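Local coordinates for cell wall surface anchor family protein (Streptococcus pneumoniae, PDB 4OQ1) that serves as an ancillary pilin of the pneumococcal pilus and probably tethers the base of the fibre to the bacterial cell wall, at residues A[274-279]-A[324-329]; A[318-323]-A[334-339]. The protein carries 3 engineered substitutions. All coordinates share one frame; numbering follows the deposited sequence.

Contact 1: A[274-279]-A[324-329]; sequences QGAMFK and QAPTGY
M277 and Q324 form an antiparallel hydrogen-bonded pair, with M277 N 2.8 Å from Q324 O and the return bond, from Q324 N to M277 O, longer at 3.2 Å. The two side chains emerge on the same face of the sheet and cross obliquely. Q324 is extended beyond CG, which stands anti to the backbone N (chi1 167°), and this carries its amide across to the backbone of G275. There NE2 donates to G275 O over 3.2 Å in an almost straight bond (178° at the hydrogen), on a lone pair in the carbonyl plane, with G275 O lying in the plane of the Q324 amide. The bent end of M277 lies against the same amide, SD 3.5 Å from Q324 NE2. G275 has a positive phi (87°), a backbone shape that calls for glycine. Residues 318-329, YYLWELQAPTGY, closely resemble the E-box of Gram-positive pilin CnaB domains, E322 taking the place of its glutamate. The proline of this run packs on A276, whose CB lies 3.7 Å from P326 CD. P326 then opens a type II turn with G328 in its third position, closed by Y329 N on P326 O (3.0 Å). A water joins the loops beside this turn, donating to Q274 O and accepting from T327 N.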
loop_
_atom_site.group_PDB
_atom_site.type_symbol
_atom_site.label_atom_id
_atom_site.label_comp_id
_atom_site.label_asym_id
_atom_site.label_seq_id
_atom_site.Cartn_x
_atom_site.Cartn_y
_atom_site.Cartn_z
ATOM N N GLN A 274 -33.850 -31.642 -17.782
ATOM C CA GLN A 274 -32.836 -31.881 -16.788
ATOM C C GLN A 274 -31.466 -31.925 -17.432
ATOM O O GLN A 274 -31.301 -32.321 -18.603
ATOM C CB GLN A 274 -33.063 -33.254 -16.176
ATOM C CG GLN A 274 -32.210 -33.452 -14.922
ATOM C CD GLN A 274 -32.487 -34.785 -14.240
ATOM O OE1 GLN A 274 -33.256 -35.623 -14.742
ATOM N NE2 GLN A 274 -31.897 -34.979 -13.079
ATOM N N GLY A 275 -30.477 -31.493 -16.668
ATOM C CA GLY A 275 -29.074 -31.625 -17.063
ATOM C C GLY A 275 -28.471 -30.499 -17.920
ATOM O O GLY A 275 -27.387 -30.667 -18.528
ATOM N N ALA A 276 -29.134 -29.351 -18.002
ATOM C CA ALA A 276 -28.510 -28.210 -18.689
ATOM C C ALA A 276 -27.632 -27.565 -17.634
ATOM O O ALA A 276 -28.097 -27.266 -16.532
ATOM C CB ALA A 276 -29.479 -27.166 -19.220
ATOM N N MET A 277 -26.360 -27.463 -17.922
ATOM C CA MET A 277 -25.425 -26.863 -16.974
ATOM C C MET A 277 -24.915 -25.527 -17.421
ATOM O O MET A 277 -24.427 -25.372 -18.554
ATOM C CB MET A 277 -24.257 -27.844 -16.598
ATOM C CG MET A 277 -24.686 -29.256 -16.208
ATOM S SD MET A 277 -23.262 -30.364 -15.958
ATOM C CE MET A 277 -22.558 -29.617 -14.484
ATOM N N PHE A 278 -24.935 -24.574 -16.500
ATOM C CA PHE A 278 -24.416 -23.281 -16.720
ATOM C C PHE A 278 -23.469 -22.762 -15.654
ATOM O O PHE A 278 -23.657 -23.003 -14.410
ATOM C CB PHE A 278 -25.517 -22.253 -16.853
ATOM C CG PHE A 278 -26.616 -22.617 -17.811
ATOM C CD1 PHE A 278 -26.595 -22.133 -19.128
ATOM C CD2 PHE A 278 -27.691 -23.355 -17.395
ATOM C CE1 PHE A 278 -27.661 -22.413 -19.997
ATOM C CE2 PHE A 278 -28.726 -23.681 -18.273
ATOM C CZ PHE A 278 -28.690 -23.185 -19.582
ATOM N N LYS A 279 -22.520 -21.955 -16.090
ATOM C CA LYS A 279 -21.715 -21.188 -15.129
ATOM C C LYS A 279 -22.173 -19.794 -15.096
ATOM O O LYS A 279 -22.424 -19.196 -16.173
ATOM C CB LYS A 279 -20.246 -21.287 -15.545
ATOM C CG LYS A 279 -19.272 -20.638 -14.629
ATOM C CD LYS A 279 -17.845 -20.978 -15.047
ATOM C CE LYS A 279 -17.448 -22.448 -14.833
ATOM N NZ LYS A 279 -16.037 -22.771 -15.281
ATOM N N GLN A 324 -22.997 -27.303 -20.644
ATOM C CA GLN A 324 -23.493 -28.553 -21.197
ATOM C C GLN A 324 -25.020 -28.449 -21.524
ATOM O O GLN A 324 -25.838 -28.116 -20.646
ATOM C CB GLN A 324 -23.306 -29.666 -20.152
ATOM C CG GLN A 324 -24.046 -30.940 -20.437
ATOM C CD GLN A 324 -23.729 -32.034 -19.468
ATOM O OE1 GLN A 324 -22.656 -32.618 -19.543
ATOM N NE2 GLN A 324 -24.665 -32.314 -18.517
ATOM N N ALA A 325 -25.371 -28.809 -22.747
ATOM C CA ALA A 325 -26.783 -28.808 -23.149
ATOM C C ALA A 325 -27.492 -30.096 -22.629
ATOM O O ALA A 325 -26.844 -31.106 -22.388
ATOM C CB ALA A 325 -26.906 -28.676 -24.665
ATOM N N PRO A 326 -28.825 -30.029 -22.365
ATOM C CA PRO A 326 -29.587 -31.266 -22.163
ATOM C C PRO A 326 -29.313 -32.228 -23.274
ATOM O O PRO A 326 -29.137 -31.786 -24.416
ATOM C CB PRO A 326 -31.054 -30.795 -22.216
ATOM C CG PRO A 326 -31.020 -29.344 -21.854
ATOM C CD PRO A 326 -29.714 -28.860 -22.455
ATOM N N THR A 327 -29.268 -33.529 -22.966
ATOM C CA THR A 327 -29.118 -34.590 -23.985
ATOM C C THR A 327 -30.052 -34.399 -25.194
ATOM O O THR A 327 -31.242 -34.285 -25.072
ATOM C CB THR A 327 -29.381 -35.977 -23.368
ATOM O OG1 THR A 327 -28.605 -36.111 -22.176
ATOM C CG2 THR A 327 -28.987 -37.045 -24.352
ATOM N N GLY A 328 -29.512 -34.388 -26.370
ATOM C CA GLY A 328 -30.357 -34.321 -27.545
ATOM C C GLY A 328 -30.666 -32.902 -27.963
ATOM O O GLY A 328 -31.395 -32.662 -28.951
ATOM N N TYR A 329 -30.070 -31.924 -27.276
ATOM C CA TYR A 329 -30.378 -30.495 -27.568
ATOM C C TYR A 329 -29.123 -29.743 -28.073
ATOM O O TYR A 329 -28.031 -30.085 -27.771
ATOM C CB TYR A 329 -31.042 -29.832 -26.306
ATOM C CG TYR A 329 -32.474 -30.272 -26.150
ATOM C CD1 TYR A 329 -33.496 -29.522 -26.676
ATOM C CD2 TYR A 329 -32.816 -31.462 -25.435
ATOM C CE1 TYR A 329 -34.778 -29.962 -26.595
ATOM C CE2 TYR A 329 -34.087 -31.927 -25.405
ATOM C CZ TYR A 329 -35.070 -31.208 -25.927
ATOM O OH TYR A 329 -36.380 -31.657 -25.809
HETATM O O HOH W 1 -30.009 -34.190 -20.269
#

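Contact 2: A[318-323]-A[334-339]; sequences YYLWEL and SPVSFT
F338 packs against Y318, with Y318 CB over one face of its ring, 3.8 Å from the centroid and displaced toward the rim. F338 CG occupies the position between the backbone N and the carbonyl carbon (chi1 62°), which swings the ring back across the neighbouring strand. The rings themselves barely overlap, with planes at 29° and centroids 5.8 Å apart; the Y318 side chain leads away from F338, and its OH is hydrogen-bonded to E314 O. L320 shares this face: its CD2 meets F338 CE2 at 3.9 Å, the two side chains crossing at about a right angle, while L320 CB abuts V336 CB. F278 and F308 also touch L320, and F262 meets F338 edge-to-face, so this is the inward face of the sheet. Beyond it, P335 CG sits 3.7 Å from W321 CE3, and a water bridges Y319 OH and S337 OG on the other face. Paired backbone bonds join Y318 with F338, where Y318 N lies 2.8 Å from F338 O, and L320 with V336, where L320 N lies 2.9 Å from V336 O. Antiparallel neighbours with aromatic and aliphatic side chains turned into a shared core are typical of the CnaB, or reverse immunoglobulin, β-sandwich.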
loop_
_atom_site.group_PDB
_atom_site.type_symbol
_atom_site.label_atom_id
_atom_site.label_comp_id
_atom_site.label_asym_id
_atom_site.label_seq_id
_atom_site.Cartn_x
_atom_site.Cartn_y
_atom_site.Cartn_z
ATOM N N TYR A 318 -25.849 -10.176 -15.370
ATOM C CA TYR A 318 -25.150 -11.369 -15.352
ATOM C C TYR A 318 -25.480 -12.234 -16.592
ATOM O O TYR A 318 -26.347 -11.878 -17.390
ATOM C CB TYR A 318 -25.503 -12.156 -14.127
ATOM C CG TYR A 318 -25.200 -11.473 -12.831
ATOM C CD1 TYR A 318 -24.003 -11.638 -12.221
ATOM C CD2 TYR A 318 -26.101 -10.633 -12.268
ATOM C CE1 TYR A 318 -23.687 -10.984 -11.072
ATOM C CE2 TYR A 318 -25.841 -9.999 -11.062
ATOM C CZ TYR A 318 -24.627 -10.186 -10.471
ATOM O OH TYR A 318 -24.303 -9.660 -9.287
ATOM N N TYR A 319 -24.822 -13.366 -16.688
ATOM C CA TYR A 319 -24.894 -14.293 -17.836
ATOM C C TYR A 319 -24.805 -15.762 -17.405
ATOM O O TYR A 319 -23.913 -16.147 -16.621
ATOM C CB TYR A 319 -23.845 -14.009 -18.898
ATOM C CG TYR A 319 -23.735 -12.581 -19.353
ATOM C CD1 TYR A 319 -24.389 -12.123 -20.450
ATOM C CD2 TYR A 319 -22.956 -11.673 -18.606
ATOM C CE1 TYR A 319 -24.307 -10.794 -20.798
ATOM C CE2 TYR A 319 -22.898 -10.358 -18.933
ATOM C CZ TYR A 319 -23.530 -9.943 -20.040
ATOM O OH TYR A 319 -23.430 -8.639 -20.326
ATOM N N LEU A 320 -25.692 -16.593 -17.986
ATOM C CA LEU A 320 -25.643 -18.014 -17.837
ATOM C C LEU A 320 -24.806 -18.498 -19.027
ATOM O O LEU A 320 -25.307 -18.446 -20.171
ATOM C CB LEU A 320 -27.016 -18.698 -17.923
ATOM C CG LEU A 320 -28.018 -18.282 -16.790
ATOM C CD1 LEU A 320 -29.325 -19.043 -16.944
ATOM C CD2 LEU A 320 -27.440 -18.644 -15.462
ATOM N N TRP A 321 -23.573 -18.865 -18.738
ATOM C CA TRP A 321 -22.634 -19.408 -19.759
ATOM C C TRP A 321 -22.869 -20.885 -19.804
ATOM O O TRP A 321 -22.636 -21.586 -18.774
ATOM C CB TRP A 321 -21.168 -19.114 -19.395
ATOM C CG TRP A 321 -20.148 -19.804 -20.278
ATOM C CD1 TRP A 321 -19.629 -21.025 -20.105
ATOM C CD2 TRP A 321 -19.577 -19.288 -21.466
ATOM N NE1 TRP A 321 -18.758 -21.339 -21.158
ATOM C CE2 TRP A 321 -18.667 -20.239 -21.955
ATOM C CE3 TRP A 321 -19.683 -18.087 -22.128
ATOM C CZ2 TRP A 321 -17.949 -20.054 -23.157
ATOM C CZ3 TRP A 321 -18.926 -17.896 -23.295
ATOM C CH2 TRP A 321 -18.111 -18.862 -23.788
ATOM N N GLU A 322 -23.338 -21.386 -20.938
ATOM C CA GLU A 322 -23.741 -22.848 -21.028
ATOM C C GLU A 322 -22.538 -23.741 -21.119
ATOM O O GLU A 322 -21.701 -23.600 -22.050
ATOM C CB GLU A 322 -24.673 -23.158 -22.204
ATOM C CG GLU A 322 -25.191 -24.615 -22.146
ATOM C CD GLU A 322 -26.202 -24.909 -23.248
ATOM O OE1 GLU A 322 -25.975 -24.453 -24.385
ATOM O OE2 GLU A 322 -27.197 -25.574 -22.952
ATOM N N LEU A 323 -22.366 -24.581 -20.088
ATOM C CA LEU A 323 -21.327 -25.581 -20.097
ATOM C C LEU A 323 -21.749 -26.890 -20.790
ATOM O O LEU A 323 -20.947 -27.487 -21.442
ATOM C CB LEU A 323 -20.938 -25.920 -18.664
ATOM C CG LEU A 323 -20.344 -24.745 -17.854
ATOM C CD1 LEU A 323 -20.236 -25.023 -16.360
ATOM C CD2 LEU A 323 -18.962 -24.379 -18.388
ATOM N N SER A 334 -25.765 -18.057 -27.595
ATOM C CA SER A 334 -25.038 -17.109 -26.777
ATOM C C SER A 334 -25.464 -17.316 -25.313
ATOM O O SER A 334 -26.479 -17.974 -25.051
ATOM C CB SER A 334 -25.387 -15.676 -27.212
ATOM O OG SER A 334 -26.701 -15.337 -26.879
ATOM N N PRO A 335 -24.715 -16.753 -24.380
ATOM C CA PRO A 335 -25.119 -16.963 -22.971
ATOM C C PRO A 335 -26.445 -16.270 -22.764
ATOM O O PRO A 335 -26.764 -15.286 -23.433
ATOM C CB PRO A 335 -24.044 -16.244 -22.205
ATOM C CG PRO A 335 -22.864 -16.462 -23.057
ATOM C CD PRO A 335 -23.420 -16.093 -24.436
ATOM N N VAL A 336 -27.144 -16.675 -21.725
ATOM C CA VAL A 336 -28.405 -16.023 -21.387
ATOM C C VAL A 336 -28.139 -14.792 -20.453
ATOM O O VAL A 336 -27.679 -14.950 -19.334
ATOM C CB VAL A 336 -29.281 -16.954 -20.589
ATOM C CG1 VAL A 336 -30.563 -16.277 -20.244
ATOM C CG2 VAL A 336 -29.557 -18.212 -21.378
ATOM N N SER A 337 -28.469 -13.594 -20.911
ATOM C CA SER A 337 -28.325 -12.439 -20.077
ATOM C C SER A 337 -29.515 -12.275 -19.122
ATOM O O SER A 337 -30.669 -12.530 -19.477
ATOM C CB SER A 337 -28.247 -11.195 -20.986
ATOM O OG SER A 337 -27.940 -10.065 -20.131
ATOM N N PHE A 338 -29.227 -11.858 -17.922
ATOM C CA PHE A 338 -30.275 -11.519 -16.955
ATOM C C PHE A 338 -29.770 -10.426 -16.070
ATOM O O PHE A 338 -28.568 -10.339 -15.812
ATOM C CB PHE A 338 -30.771 -12.721 -16.133
ATOM C CG PHE A 338 -29.752 -13.386 -15.270
ATOM C CD1 PHE A 338 -29.824 -13.274 -13.911
ATOM C CD2 PHE A 338 -28.769 -14.164 -15.790
ATOM C CE1 PHE A 338 -28.882 -13.847 -13.125
ATOM C CE2 PHE A 338 -27.841 -14.762 -15.025
ATOM C CZ PHE A 338 -27.911 -14.659 -13.654
ATOM N N THR A 339 -30.717 -9.650 -15.520
ATOM C CA THR A 339 -30.433 -8.404 -14.770
ATOM C C THR A 339 -31.119 -8.576 -13.479
ATOM O O THR A 339 -32.265 -8.992 -13.445
ATOM C CB THR A 339 -30.959 -7.171 -15.529
ATOM O OG1 THR A 339 -30.098 -6.992 -16.638
ATOM C CG2 THR A 339 -30.808 -5.880 -14.663
HETATM O O HOH W 2 -26.016 -7.937 -21.030
#

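Overall arrangement
Contacts 1 and 2, whose centres lie 13 Å apart, both reach one sheet of the C-terminal CnaB domain, in which strand 316-322 runs between strands 277-284 and 336-340. Their segments alternate along the chain. K279 N lies 2.7 Å from W321 O, and M277 O receives L323 N at 2.7 Å as well as Q324 N, the pattern of a classic β bulge where the chain turns its corner at L323. F278 of contact 1 packs on contact 2, its CD1 3.5 Å from E322 CA and its side chain also touching L320. E322 OE1 is hydrogen-bonded to L332 N, in the loop leading to 334-339, while P326 and Y329 of contact 1 reach N354 on strand 350-354.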